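Local coordinates for protein putative esterase (Uncultured bacterium, PDB 7C4D) that probably hydrolyses carboxylic esters, as an alpha/beta-hydrolase-fold esterase from an uncultured marine bacterium, at residues 40-43 with 44-48; 137-140 with 141-145; 173-176 with 177-180; 224-227 with 228-231. All coordinates share one frame; numbering follows the deposited sequence.

Contact 1 (40-43 with 44-48)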
ATOM      1  N   ILE A  40      -5.726   2.847  10.724  1.00 49.38           N
ATOM      2  CA  ILE A  40      -6.744   2.926  11.777  1.00 52.16           C
ATOM      3  C   ILE A  40      -7.111   4.390  12.055  1.00 45.42           C
ATOM      4  O   ILE A  40      -8.264   4.773  12.067  1.00 51.27           O
ATOM      5  CB  ILE A  40      -6.289   2.187  13.068  1.00 57.66           C
ATOM      6  CG1 ILE A  40      -6.454   0.671  12.944  1.00 56.17           C
ATOM      7  CG2 ILE A  40      -6.974   2.716  14.349  1.00 52.70           C
ATOM      8  CD1 ILE A  40      -5.655  -0.133  13.950  1.00 55.77           C
ATOM      9  N   SER A  41      -6.108   5.212  12.276  1.00 48.22           N
ATOM     10  CA  SER A  41      -6.279   6.590  12.663  1.00 56.84           C
ATOM     11  C   SER A  41      -6.912   7.415  11.534  1.00 61.28           C
ATOM     12  O   SER A  41      -7.727   8.275  11.827  1.00 61.72           O
ATOM     13  CB  SER A  41      -4.939   7.121  13.115  1.00 58.43           C
ATOM     14  OG  SER A  41      -4.972   8.516  13.330  1.00 72.10           O
ATOM     15  N   ILE A  42      -6.560   7.163  10.256  1.00 55.53           N
ATOM     16  CA  ILE A  42      -7.172   7.865   9.133  1.00 42.27           C
ATOM     17  C   ILE A  42      -8.620   7.404   8.889  1.00 43.45           C
ATOM     18  O   ILE A  42      -9.511   8.236   8.677  1.00 42.40           O
ATOM     19  CB  ILE A  42      -6.254   7.888   7.891  1.00 51.96           C
ATOM     20  CG1 ILE A  42      -5.217   8.992   8.063  1.00 42.74           C
ATOM     21  CG2 ILE A  42      -7.031   8.023   6.548  1.00 44.69           C
ATOM     22  CD1 ILE A  42      -3.920   8.672   7.440  1.00 45.95           C
ATOM     23  N   ALA A  43      -8.880   6.096   9.029  1.00 38.07           N
ATOM     24  CA  ALA A  43     -10.202   5.524   8.860  1.00 39.62           C
ATOM     25  C   ALA A  43     -11.121   5.981   9.985  1.00 49.32           C
ATOM     26  O   ALA A  43     -12.342   5.818   9.886  1.00 46.39           O
ATOM     27  CB  ALA A  43     -10.128   4.025   8.922  1.00 38.88           C
ATOM     28  N   ASN A  44     -10.495   6.384  11.101  1.00 50.69           N
ATOM     29  CA  ASN A  44     -11.236   6.894  12.246  1.00 57.13           C
ATOM     30  C   ASN A  44     -11.976   8.170  11.867  1.00 49.27           C
ATOM     31  O   ASN A  44     -13.139   8.226  12.143  1.00 50.68           O
ATOM     32  CB  ASN A  44     -10.427   7.012  13.539  1.00 61.09           C
ATOM     33  CG  ASN A  44     -10.516   5.743  14.372  1.00 71.41           C
ATOM     34  OD1 ASN A  44     -11.413   4.906  14.185  1.00 63.27           O
ATOM     35  ND2 ASN A  44      -9.563   5.572  15.278  1.00 74.08           N
ATOM     36  N   GLU A  45     -11.318   9.129  11.207  1.00 47.74           N
ATOM     37  CA  GLU A  45     -11.975  10.281  10.608  1.00 49.24           C
ATOM     38  C   GLU A  45     -12.860   9.942   9.401  1.00 52.35           C
ATOM     39  O   GLU A  45     -14.025  10.355   9.389  1.00 55.62           O
ATOM     40  CB  GLU A  45     -10.971  11.409  10.417  1.00 46.21           C
ATOM     41  CG  GLU A  45     -10.527  11.918  11.772  1.00 58.94           C
ATOM     42  CD  GLU A  45      -9.605  13.114  11.778  1.00 66.80           C
ATOM     43  OE1 GLU A  45      -9.854  14.077  11.018  1.00 82.31           O
ATOM     44  OE2 GLU A  45      -8.642  13.088  12.556  1.00 93.41           O
ATOM     45  N   LEU A  46     -12.345   9.161   8.426  1.00 45.32           N
ATOM     46  CA  LEU A  46     -13.052   8.911   7.169  1.00 39.54           C
ATOM     47  C   LEU A  46     -14.369   8.156   7.366  1.00 38.84           C
ATOM     48  O   LEU A  46     -15.277   8.323   6.571  1.00 40.26           O
ATOM     49  CB  LEU A  46     -12.143   8.272   6.111  1.00 40.62           C
ATOM     50  CG  LEU A  46     -10.858   9.038   5.722  1.00 40.35           C
ATOM     51  CD1 LEU A  46     -10.095   8.297   4.628  1.00 36.69           C
ATOM     52  CD2 LEU A  46     -11.184  10.429   5.208  1.00 37.44           C
ATOM     53  N   LYS A  47     -14.506   7.360   8.434  1.00 38.76           N
ATOM     54  CA  LYS A  47     -15.691   6.539   8.658  1.00 37.75           C
ATOM     55  C   LYS A  47     -16.959   7.372   8.962  1.00 48.56           C
ATOM     56  O   LYS A  47     -18.063   6.838   8.883  1.00 40.44           O
ATOM     57  CB  LYS A  47     -15.457   5.560   9.817  1.00 42.16           C
ATOM     58  CG  LYS A  47     -15.431   6.208  11.197  1.00 50.65           C
ATOM     59  CD  LYS A  47     -15.242   5.235  12.337  1.00 52.90           C
ATOM     60  CE  LYS A  47     -15.279   5.959  13.666  1.00 63.14           C
ATOM     61  NZ  LYS A  47     -14.992   5.020  14.778  1.00 78.29           N
ATOM     62  N   ASP A  48     -16.824   8.668   9.305  1.00 43.72           N
ATOM     63  CA  ASP A  48     -18.017   9.491   9.463  1.00 46.29           C
ATOM     64  C   ASP A  48     -18.703   9.743   8.123  1.00 55.77           C
ATOM     65  O   ASP A  48     -19.872  10.120   8.128  1.00 53.35           O
ATOM     66  CB  ASP A  48     -17.711  10.854  10.075  1.00 47.05           C
ATOM     67  CG  ASP A  48     -17.144  10.790  11.487  1.00 50.43           C
ATOM     68  OD1 ASP A  48     -17.373   9.798  12.176  1.00 48.40           O
ATOM     69  OD2 ASP A  48     -16.412  11.708  11.842  1.00 57.79           O
TER
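The backbone oxygen of Ile42 takes the N-H of Leu46, N to O 3.0 Å, in a nearly straight bond (168° at the hydrogen) that lies in the carbonyl plane. The Leu46 side chain comes close to the same oxygen, its CG 3.3 Å from Ile42 O. On the buried flank these two residues also meet through their side chains, which run side by side in the same direction: Ile42 CG2 rests 3.6 Å from Leu46 CD1. That methyl is turned toward the next turn of the helix because Ile42 CG2 stands anti to the backbone N.

One residue on, Lys47 N reaches Ala43 O at 3.0 Å from well above the carbonyl plane, and the Lys47 chain starts with its CB 3.1 Å from that oxygen before running out extended. At the other end the Asn44 N to Ile40 O bond is weak, bent to 128°, while Asn44 ND2 lies 4.0 Å from Ile40 CG2.

Ile42 and Leu46 face helix 260-270, touching Ile264 and Leu268, and Ala43 packs on Val52 and Leu54. The arrangement is an i to i+4 side-chain pair on the short crossover helix of the beta-alpha-beta unit between strands 25-29 and 51-55, in the alpha/beta hydrolase fold.

Contact 2 (137-140 with 141-145)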
ATOM      1  N   LYS A 137      15.616  -3.292  -1.330  1.00 71.68           N
ATOM      2  CA  LYS A 137      16.694  -4.276  -1.331  1.00 68.54           C
ATOM      3  C   LYS A 137      17.275  -4.426   0.076  1.00 63.62           C
ATOM      4  O   LYS A 137      17.446  -5.539   0.565  1.00 76.18           O
ATOM      5  CB  LYS A 137      17.765  -3.906  -2.362  1.00 65.93           C
ATOM      6  CG  LYS A 137      17.388  -4.129  -3.817  1.00 66.16           C
ATOM      7  CD  LYS A 137      16.862  -5.521  -4.095  1.00 81.33           C
ATOM      8  CE  LYS A 137      17.510  -6.144  -5.315  1.00 90.00           C
ATOM      9  NZ  LYS A 137      17.891  -5.105  -6.304  1.00 87.54           N
ATOM     10  N   LYS A 138      17.553  -3.299   0.727  1.00 61.51           N
ATOM     11  CA  LYS A 138      17.984  -3.276   2.120  1.00 66.17           C
ATOM     12  C   LYS A 138      16.991  -3.992   3.043  1.00 74.57           C
ATOM     13  O   LYS A 138      17.367  -4.964   3.686  1.00 65.96           O
ATOM     14  CB  LYS A 138      18.260  -1.837   2.553  1.00 68.72           C
ATOM     15  CG  LYS A 138      19.435  -1.174   1.845  1.00 87.06           C
ATOM     16  CD  LYS A 138      19.543   0.310   2.133  1.00105.31           C
ATOM     17  CE  LYS A 138      19.590   0.623   3.617  1.00114.38           C
ATOM     18  NZ  LYS A 138      18.830   1.854   3.942  1.00125.23           N
ATOM     19  N   ILE A 139      15.719  -3.547   3.074  1.00 71.06           N
ATOM     20  CA  ILE A 139      14.685  -4.099   3.941  1.00 60.38           C
ATOM     21  C   ILE A 139      14.607  -5.620   3.797  1.00 61.19           C
ATOM     22  O   ILE A 139      14.478  -6.327   4.793  1.00 63.64           O
ATOM     23  CB  ILE A 139      13.299  -3.444   3.680  1.00 66.44           C
ATOM     24  CG1 ILE A 139      13.262  -1.961   4.072  1.00 65.68           C
ATOM     25  CG2 ILE A 139      12.190  -4.236   4.377  1.00 57.66           C
ATOM     26  CD1 ILE A 139      12.339  -1.078   3.232  1.00 64.86           C
ATOM     27  N   ILE A 140      14.619  -6.127   2.558  1.00 66.35           N
ATOM     28  CA  ILE A 140      14.494  -7.567   2.344  1.00 78.49           C
ATOM     29  C   ILE A 140      15.642  -8.291   3.053  1.00 79.61           C
ATOM     30  O   ILE A 140      15.425  -9.232   3.810  1.00 83.35           O
ATOM     31  CB  ILE A 140      14.452  -7.928   0.846  1.00 74.38           C
ATOM     32  CG1 ILE A 140      13.201  -7.365   0.165  1.00 80.88           C
ATOM     33  CG2 ILE A 140      14.550  -9.436   0.667  1.00 80.00           C
ATOM     34  CD1 ILE A 140      13.135  -7.593  -1.340  1.00 74.60           C
ATOM     35  N   ALA A 141      16.864  -7.822   2.790  1.00 77.25           N
ATOM     36  CA  ALA A 141      18.079  -8.384   3.349  1.00 83.18           C
ATOM     37  C   ALA A 141      17.950  -8.456   4.868  1.00 78.72           C
ATOM     38  O   ALA A 141      18.169  -9.516   5.446  1.00 79.08           O
ATOM     39  CB  ALA A 141      19.270  -7.558   2.913  1.00 77.43           C
ATOM     40  N   ALA A 142      17.553  -7.334   5.483  1.00 77.13           N
ATOM     41  CA  ALA A 142      17.316  -7.229   6.914  1.00 79.54           C
ATOM     42  C   ALA A 142      16.395  -8.342   7.413  1.00 80.87           C
ATOM     43  O   ALA A 142      16.733  -9.041   8.364  1.00 80.96           O
ATOM     44  CB  ALA A 142      16.756  -5.866   7.233  1.00 89.64           C
ATOM     45  N   LEU A 143      15.247  -8.504   6.743  1.00 83.28           N
ATOM     46  CA  LEU A 143      14.182  -9.394   7.183  1.00 95.04           C
ATOM     47  C   LEU A 143      14.576 -10.858   6.985  1.00 96.09           C
ATOM     48  O   LEU A 143      14.269 -11.695   7.837  1.00 93.54           O
ATOM     49  CB  LEU A 143      12.875  -9.072   6.442  1.00 96.74           C
ATOM     50  CG  LEU A 143      12.358  -7.627   6.516  1.00 91.09           C
ATOM     51  CD1 LEU A 143      11.063  -7.489   5.747  1.00 87.27           C
ATOM     52  CD2 LEU A 143      12.147  -7.163   7.947  1.00 89.38           C
ATOM     53  N   LYS A 144      15.236 -11.147   5.854  1.00 91.56           N
ATOM     54  CA  LYS A 144      15.696 -12.486   5.506  1.00103.39           C
ATOM     55  C   LYS A 144      16.704 -12.989   6.544  1.00107.34           C
ATOM     56  O   LYS A 144      16.827 -14.194   6.760  1.00105.18           O
ATOM     57  CB  LYS A 144      16.309 -12.467   4.101  1.00108.90           C
ATOM     58  CG  LYS A 144      16.612 -13.827   3.487  1.00104.25           C
ATOM     59  CD  LYS A 144      17.348 -13.738   2.168  1.00106.76           C
ATOM     60  CE  LYS A 144      18.029 -15.039   1.804  1.00107.50           C
ATOM     61  NZ  LYS A 144      17.987 -15.273   0.341  1.00113.03           N
ATOM     62  N   SER A 145      17.381 -12.041   7.207  1.00110.66           N
ATOM     63  CA  SER A 145      18.551 -12.280   8.037  1.00119.17           C
ATOM     64  C   SER A 145      18.188 -12.334   9.521  1.00130.02           C
ATOM     65  O   SER A 145      19.020 -12.690  10.355  1.00131.80           O
ATOM     66  CB  SER A 145      19.594 -11.224   7.774  1.00118.02           C
ATOM     67  OG  SER A 145      20.177 -11.390   6.488  1.00119.12           O
TER
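The last turns of helix 131-144 are held by regular i to i+4 bonding, with Ile139 and Leu143 meeting on its buried flank. Ile139 CG2 lies 3.7 Å from Leu143 CD1, the two side chains alongside each other and pointing the same way. Leu143 has CG anti to its own carbonyl carbon (chi1 -55°), which brings that carbon to 3.0 Å from Ile139 O, the same oxygen that accepts the Leu143 N-H. The leucine branch thus lies close against the oxygen its own backbone N-H bonds to.

The neighbouring bonds are straighter. Lys144 N donates to Ile140 O at 2.8 Å, nearly along the C=O axis, and Ala142 N does the same to Lys138 O at 3.0 Å. Such successive bonds define an alpha helix, here one of those inserted between strands 113-119 and 217-222, the position of the cap in the alpha/beta hydrolase fold, and probably part of that cap. Ile139, Ile140 and Leu143 all touch Tyr33, while Ala142 packs on Tyr164 of helix 154-164. Lys137, Lys138 and Ala141 are exposed.

At the C-terminal end, Ser145 folds its hydroxyl back along the helix. Its OG donates to Ala141 O at 2.9 Å, tilted 32° from the carbonyl plane, and gives this carbonyl a side-chain partner. Lys144 heads outward, its NZ making a long, weak ion pair with Glu196 of helix 192-196.

Contact 3 (173-176 with 177-180)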
ATOM      1  N   PHE A 173       7.584  -0.049  12.148  1.00 69.02           N
ATOM      2  CA  PHE A 173       6.747  -0.315  10.985  1.00 63.64           C
ATOM      3  C   PHE A 173       6.924  -1.781  10.575  1.00 68.43           C
ATOM      4  O   PHE A 173       5.945  -2.554  10.499  1.00 55.56           O
ATOM      5  CB  PHE A 173       7.018   0.734   9.890  1.00 66.55           C
ATOM      6  CG  PHE A 173       6.282   0.476   8.602  1.00 65.34           C
ATOM      7  CD1 PHE A 173       4.961   0.885   8.438  1.00 66.27           C
ATOM      8  CD2 PHE A 173       6.888  -0.232   7.578  1.00 62.09           C
ATOM      9  CE1 PHE A 173       4.253   0.583   7.282  1.00 56.86           C
ATOM     10  CE2 PHE A 173       6.188  -0.535   6.418  1.00 67.77           C
ATOM     11  CZ  PHE A 173       4.873  -0.131   6.276  1.00 69.56           C
ATOM     12  N   LEU A 174       8.199  -2.175  10.415  1.00 56.38           N
ATOM     13  CA  LEU A 174       8.543  -3.531  10.013  1.00 62.33           C
ATOM     14  C   LEU A 174       8.220  -4.531  11.120  1.00 60.98           C
ATOM     15  O   LEU A 174       7.761  -5.641  10.844  1.00 61.73           O
ATOM     16  CB  LEU A 174      10.024  -3.569   9.629  1.00 67.22           C
ATOM     17  CG  LEU A 174      10.392  -2.753   8.389  1.00 64.62           C
ATOM     18  CD1 LEU A 174      11.904  -2.679   8.202  1.00 82.51           C
ATOM     19  CD2 LEU A 174       9.735  -3.352   7.160  1.00 62.30           C
ATOM     20  N   LEU A 175       8.431  -4.104  12.369  1.00 59.13           N
ATOM     21  CA  LEU A 175       8.294  -4.961  13.534  1.00 61.41           C
ATOM     22  C   LEU A 175       6.823  -5.161  13.881  1.00 72.26           C
ATOM     23  O   LEU A 175       6.498  -5.950  14.774  1.00 63.76           O
ATOM     24  CB  LEU A 175       9.000  -4.305  14.729  1.00 69.46           C
ATOM     25  CG  LEU A 175      10.498  -4.551  14.896  1.00 73.56           C
ATOM     26  CD1 LEU A 175      11.025  -3.722  16.050  1.00 77.66           C
ATOM     27  CD2 LEU A 175      10.805  -6.028  15.115  1.00 75.08           C
ATOM     28  N   LYS A 176       5.925  -4.416  13.224  1.00 62.10           N
ATOM     29  CA  LYS A 176       4.531  -4.747  13.441  1.00 57.05           C
ATOM     30  C   LYS A 176       4.227  -6.065  12.744  1.00 57.11           C
ATOM     31  O   LYS A 176       3.129  -6.576  12.934  1.00 59.10           O
ATOM     32  CB  LYS A 176       3.593  -3.662  12.909  1.00 59.25           C
ATOM     33  CG  LYS A 176       3.431  -2.457  13.804  1.00 73.32           C
ATOM     34  CD  LYS A 176       2.868  -1.321  12.999  1.00 85.44           C
ATOM     35  CE  LYS A 176       3.386   0.022  13.452  1.00 83.79           C
ATOM     36  NZ  LYS A 176       2.978   1.089  12.505  1.00 93.38           N
ATOM     37  N   ASN A 177       5.184  -6.596  11.952  1.00 60.38           N
ATOM     38  CA  ASN A 177       4.951  -7.797  11.150  1.00 60.20           C
ATOM     39  C   ASN A 177       5.402  -9.061  11.866  1.00 63.25           C
ATOM     40  O   ASN A 177       5.185 -10.179  11.372  1.00 63.61           O
ATOM     41  CB  ASN A 177       5.630  -7.736   9.793  1.00 59.80           C
ATOM     42  CG  ASN A 177       4.868  -6.807   8.883  1.00 60.41           C
ATOM     43  OD1 ASN A 177       3.804  -7.166   8.386  1.00 66.24           O
ATOM     44  ND2 ASN A 177       5.369  -5.598   8.730  1.00 53.86           N
ATOM     45  N   ILE A 178       6.034  -8.865  13.022  1.00 66.06           N
ATOM     46  CA  ILE A 178       6.406 -10.022  13.817  1.00 78.69           C
ATOM     47  C   ILE A 178       5.325 -10.294  14.873  1.00 69.35           C
ATOM     48  O   ILE A 178       4.911  -9.395  15.580  1.00 68.33           O
ATOM     49  CB  ILE A 178       7.860  -9.875  14.321  1.00 83.55           C
ATOM     50  CG1 ILE A 178       8.519 -11.233  14.565  1.00 86.42           C
ATOM     51  CG2 ILE A 178       7.996  -8.909  15.493  1.00 81.54           C
ATOM     52  CD1 ILE A 178       9.953 -11.282  14.124  1.00101.80           C
ATOM     53  N   GLU A 179       4.812 -11.530  14.918  1.00 78.29           N
ATOM     54  CA  GLU A 179       3.725 -11.930  15.801  1.00 80.33           C
ATOM     55  C   GLU A 179       4.164 -13.122  16.658  1.00 92.97           C
ATOM     56  O   GLU A 179       5.232 -13.681  16.413  1.00 91.12           O
ATOM     57  CB  GLU A 179       2.501 -12.299  14.961  1.00 74.53           C
ATOM     58  CG  GLU A 179       2.759 -13.404  13.951  1.00 78.27           C
ATOM     59  CD  GLU A 179       1.527 -14.221  13.590  1.00 90.24           C
ATOM     60  OE1 GLU A 179       0.425 -13.854  14.039  1.00 88.11           O
ATOM     61  OE2 GLU A 179       1.665 -15.224  12.862  1.00 86.17           O
ATOM     62  N   ARG A 180       3.341 -13.499  17.657  1.00100.83           N
ATOM     63  CA  ARG A 180       3.565 -14.675  18.497  1.00104.39           C
ATOM     64  C   ARG A 180       2.883 -15.885  17.856  1.00110.06           C
ATOM     65  O   ARG A 180       1.800 -15.749  17.290  1.00116.11           O
ATOM     66  CB  ARG A 180       3.011 -14.445  19.910  1.00101.00           C
ATOM     67  CG  ARG A 180       3.969 -14.791  21.045  1.00111.79           C
ATOM     68  CD  ARG A 180       4.746 -13.601  21.594  1.00115.09           C
ATOM     69  NE  ARG A 180       4.096 -12.917  22.713  1.00120.46           N
ATOM     70  CZ  ARG A 180       4.312 -11.653  23.091  1.00121.50           C
ATOM     71  NH1 ARG A 180       5.166 -10.887  22.430  1.00124.45           N
ATOM     72  NH2 ARG A 180       3.654 -11.147  24.121  1.00104.88           N
TER
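Asn177 folds its side chain back over the carbonyl of Leu174, CB 3.2 Å from Leu174 O, and grips that oxygen twice. The backbone N of Asn177 donates at 3.0 Å and its ND2 at 3.2 Å, both to Leu174 O and both from the same face of the carbonyl plane, well above it. The acceptor lies almost in the plane of the Asn177 amide, though ND2 comes to the carbonyl at a steep angle. With CG anti to the carbonyl carbon (chi1 -75°), the amide turns back toward the helix end. ND2 also bonds to the backbone O of Tyr33, and these two acceptors together would fix the rotation of a buried amide.

A type I beta turn from Leu175 to Ile178 leads the chain out of the helix; its closing bond, Ile178 N to Leu175 O, is weak at 3.4 Å. Beside it the side chains of Leu175 and Ile178 run alongside each other, CD2 of Leu175 4.0 Å from CG2 of Ile178; that same CG2 sits 3.4 Å from Leu175 O.

The turn thus links the end of helix 168-175 to strand 178-180. Leu175 and Ile178 both pack on Ile157 of helix 154-164, while Asn177 and Ile178 lean on Trp188 of the antiparallel partner strand 186-188.

Contact 4 (224-227 with 228-231)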
ATOM      1  N   LEU A 224       9.138  15.496   0.941  1.00 59.75           N
ATOM      2  CA  LEU A 224      10.477  14.982   1.216  1.00 65.50           C
ATOM      3  C   LEU A 224      10.677  13.580   0.637  1.00 63.35           C
ATOM      4  O   LEU A 224      11.605  12.886   1.021  1.00 72.23           O
ATOM      5  CB  LEU A 224      10.698  14.955   2.730  1.00 62.66           C
ATOM      6  CG  LEU A 224      10.147  16.147   3.515  1.00 68.65           C
ATOM      7  CD1 LEU A 224      10.021  15.815   4.987  1.00 65.55           C
ATOM      8  CD2 LEU A 224      10.983  17.403   3.300  1.00 66.60           C
ATOM      9  N   SER A 225       9.815  13.164  -0.286  1.00 62.10           N
ATOM     10  CA  SER A 225       9.973  11.892  -0.971  1.00 57.02           C
ATOM     11  C   SER A 225      10.153  12.126  -2.470  1.00 63.00           C
ATOM     12  O   SER A 225       9.704  13.138  -3.017  1.00 67.33           O
ATOM     13  CB  SER A 225       8.807  10.991  -0.682  1.00 56.31           C
ATOM     14  OG  SER A 225       8.637  10.026  -1.705  1.00 55.66           O
ATOM     15  N   ASP A 226      10.800  11.156  -3.121  1.00 64.20           N
ATOM     16  CA  ASP A 226      11.121  11.239  -4.531  1.00 63.83           C
ATOM     17  C   ASP A 226      10.503  10.079  -5.294  1.00 61.42           C
ATOM     18  O   ASP A 226      10.967   9.784  -6.387  1.00 60.55           O
ATOM     19  CB  ASP A 226      12.631  11.295  -4.767  1.00 76.65           C
ATOM     20  CG  ASP A 226      13.214  12.659  -4.444  1.00 96.09           C
ATOM     21  OD1 ASP A 226      12.574  13.674  -4.787  1.00104.91           O
ATOM     22  OD2 ASP A 226      14.299  12.696  -3.839  1.00113.32           O
ATOM     23  N   TYR A 227       9.423   9.491  -4.761  1.00 61.45           N
ATOM     24  CA  TYR A 227       8.699   8.466  -5.507  1.00 56.44           C
ATOM     25  C   TYR A 227       7.983   9.080  -6.699  1.00 51.28           C
ATOM     26  O   TYR A 227       7.866   8.412  -7.727  1.00 52.11           O
ATOM     27  CB  TYR A 227       7.729   7.672  -4.626  1.00 54.10           C
ATOM     28  CG  TYR A 227       8.406   6.676  -3.717  1.00 57.29           C
ATOM     29  CD1 TYR A 227       9.303   7.095  -2.751  1.00 62.25           C
ATOM     30  CD2 TYR A 227       8.115   5.325  -3.797  1.00 63.43           C
ATOM     31  CE1 TYR A 227       9.926   6.192  -1.909  1.00 69.91           C
ATOM     32  CE2 TYR A 227       8.736   4.402  -2.972  1.00 65.75           C
ATOM     33  CZ  TYR A 227       9.651   4.842  -2.038  1.00 66.08           C
ATOM     34  OH  TYR A 227      10.246   3.952  -1.215  1.00 74.08           O
ATOM     35  N   ILE A 228       7.498  10.328  -6.539  1.00 48.80           N
ATOM     36  CA  ILE A 228       6.921  11.088  -7.647  1.00 53.85           C
ATOM     37  C   ILE A 228       7.788  12.327  -7.915  1.00 57.46           C
ATOM     38  O   ILE A 228       8.047  13.118  -7.011  1.00 58.79           O
ATOM     39  CB  ILE A 228       5.433  11.464  -7.400  1.00 49.05           C
ATOM     40  CG1 ILE A 228       4.536  10.258  -7.091  1.00 51.64           C
ATOM     41  CG2 ILE A 228       4.876  12.293  -8.550  1.00 50.21           C
ATOM     42  CD1 ILE A 228       3.060  10.609  -6.799  1.00 47.98           C
ATOM     43  N   THR A 229       8.227  12.497  -9.164  1.00 64.08           N
ATOM     44  CA  THR A 229       8.974  13.678  -9.580  1.00 65.56           C
ATOM     45  C   THR A 229       8.298  14.266 -10.809  1.00 63.43           C
ATOM     46  O   THR A 229       7.262  13.782 -11.236  1.00 70.01           O
ATOM     47  CB  THR A 229      10.467  13.376  -9.837  1.00 68.98           C
ATOM     48  OG1 THR A 229      10.664  12.264 -10.723  1.00 62.97           O
ATOM     49  CG2 THR A 229      11.259  13.175  -8.561  1.00 68.68           C
ATOM     50  N   ASP A 230       8.936  15.270 -11.411  1.00 70.30           N
ATOM     51  CA  ASP A 230       8.320  16.073 -12.452  1.00 72.09           C
ATOM     52  C   ASP A 230       8.316  15.317 -13.775  1.00 68.81           C
ATOM     53  O   ASP A 230       7.485  15.597 -14.630  1.00 76.88           O
ATOM     54  CB  ASP A 230       8.956  17.467 -12.500  1.00 91.67           C
ATOM     55  CG  ASP A 230       8.932  18.168 -11.145  1.00101.65           C
ATOM     56  OD1 ASP A 230       9.716  17.759 -10.253  1.00106.79           O
ATOM     57  OD2 ASP A 230       8.109  19.100 -10.976  1.00106.05           O
ATOM     58  N   LYS A 231       9.210  14.329 -13.920  1.00 62.48           N
ATOM     59  CA  LYS A 231       9.199  13.473 -15.099  1.00 66.64           C
ATOM     60  C   LYS A 231       8.071  12.442 -15.039  1.00 67.61           C
ATOM     61  O   LYS A 231       7.739  11.847 -16.062  1.00 65.00           O
ATOM     62  CB  LYS A 231      10.565  12.822 -15.344  1.00 67.77           C
ATOM     63  CG  LYS A 231      11.337  12.404 -14.102  1.00 75.99           C
ATOM     64  CD  LYS A 231      11.279  10.917 -13.822  1.00 77.50           C
ATOM     65  CE  LYS A 231      12.482  10.439 -13.039  1.00 87.23           C
ATOM     66  NZ  LYS A 231      12.323   9.038 -12.581  1.00 84.17           N
TER
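Asp226 and Thr229 meet across the bend, where OD1 of Asp226 stands 4.0 Å from CG2 of Thr229. The two side chains cross at a slant, and the threonine methyl also lies 4.0 Å from Asp226 O, so the contact is a loose one between a methyl and oxygen atoms. Thr229 CG2 is anti to its carbonyl carbon, which directs the methyl back toward Asp226. Between them the chain passes Tyr227 and Ile228; no hydrogen bond joins 224-227 to 228-231.

What shapes the bend lies within 224-227. Ser225 OG accepts the backbone N-H of Tyr227 at 3.2 Å, in a nearly straight bond of 170°, forming an ST turn. The same hydroxyl is hydrogen-bonded to OD2 of Asp120, so one buried oxygen both orders the turn and reaches the carboxylate. Thr229 N bonds to OD2 of Asp232 at the start of helix 232-239, and Tyr227 O bonds to the hydroxyl of Tyr126.

With CG anti to its carbonyl carbon (chi1 -75°), the Tyr227 side chain carries its ring away from 228-231, to stack with His253 and touch Ser96. Ser96, His253 and Asp120 are arranged as expected for a Ser-His-Asp triad, Ser96 probably on a GxSxG nucleophile elbow. Its bond to Asp120 would make Ser225 a second-shell partner of the presumed triad acid. The loop after strand 217-222 thus probably borders the active site of an alpha/beta hydrolase.

In the fold
From the N terminus the four contacts come in series, none nested and none crossing, each joining adjoining segments. Contact 1 lies on the crossover helix between strands 25-29 and 51-55. Contact 2 closes the end of helix 131-144, on the opposite side of the chain's centre from contact 1, the two centres about 32 Å apart. Contact 3 leads the chain from helix 168-175 into the small two-stranded sheet, and touches contact 2 where Ile139 CG2 packs 3.8 Å from Leu174 CD2. Contact 4 shapes the loop between strand 217-222 and helix 232-239; its nearest atoms are about 7 Å from contact 2, though Tyr227 reaches helix 131-144 through Asn132 and His136.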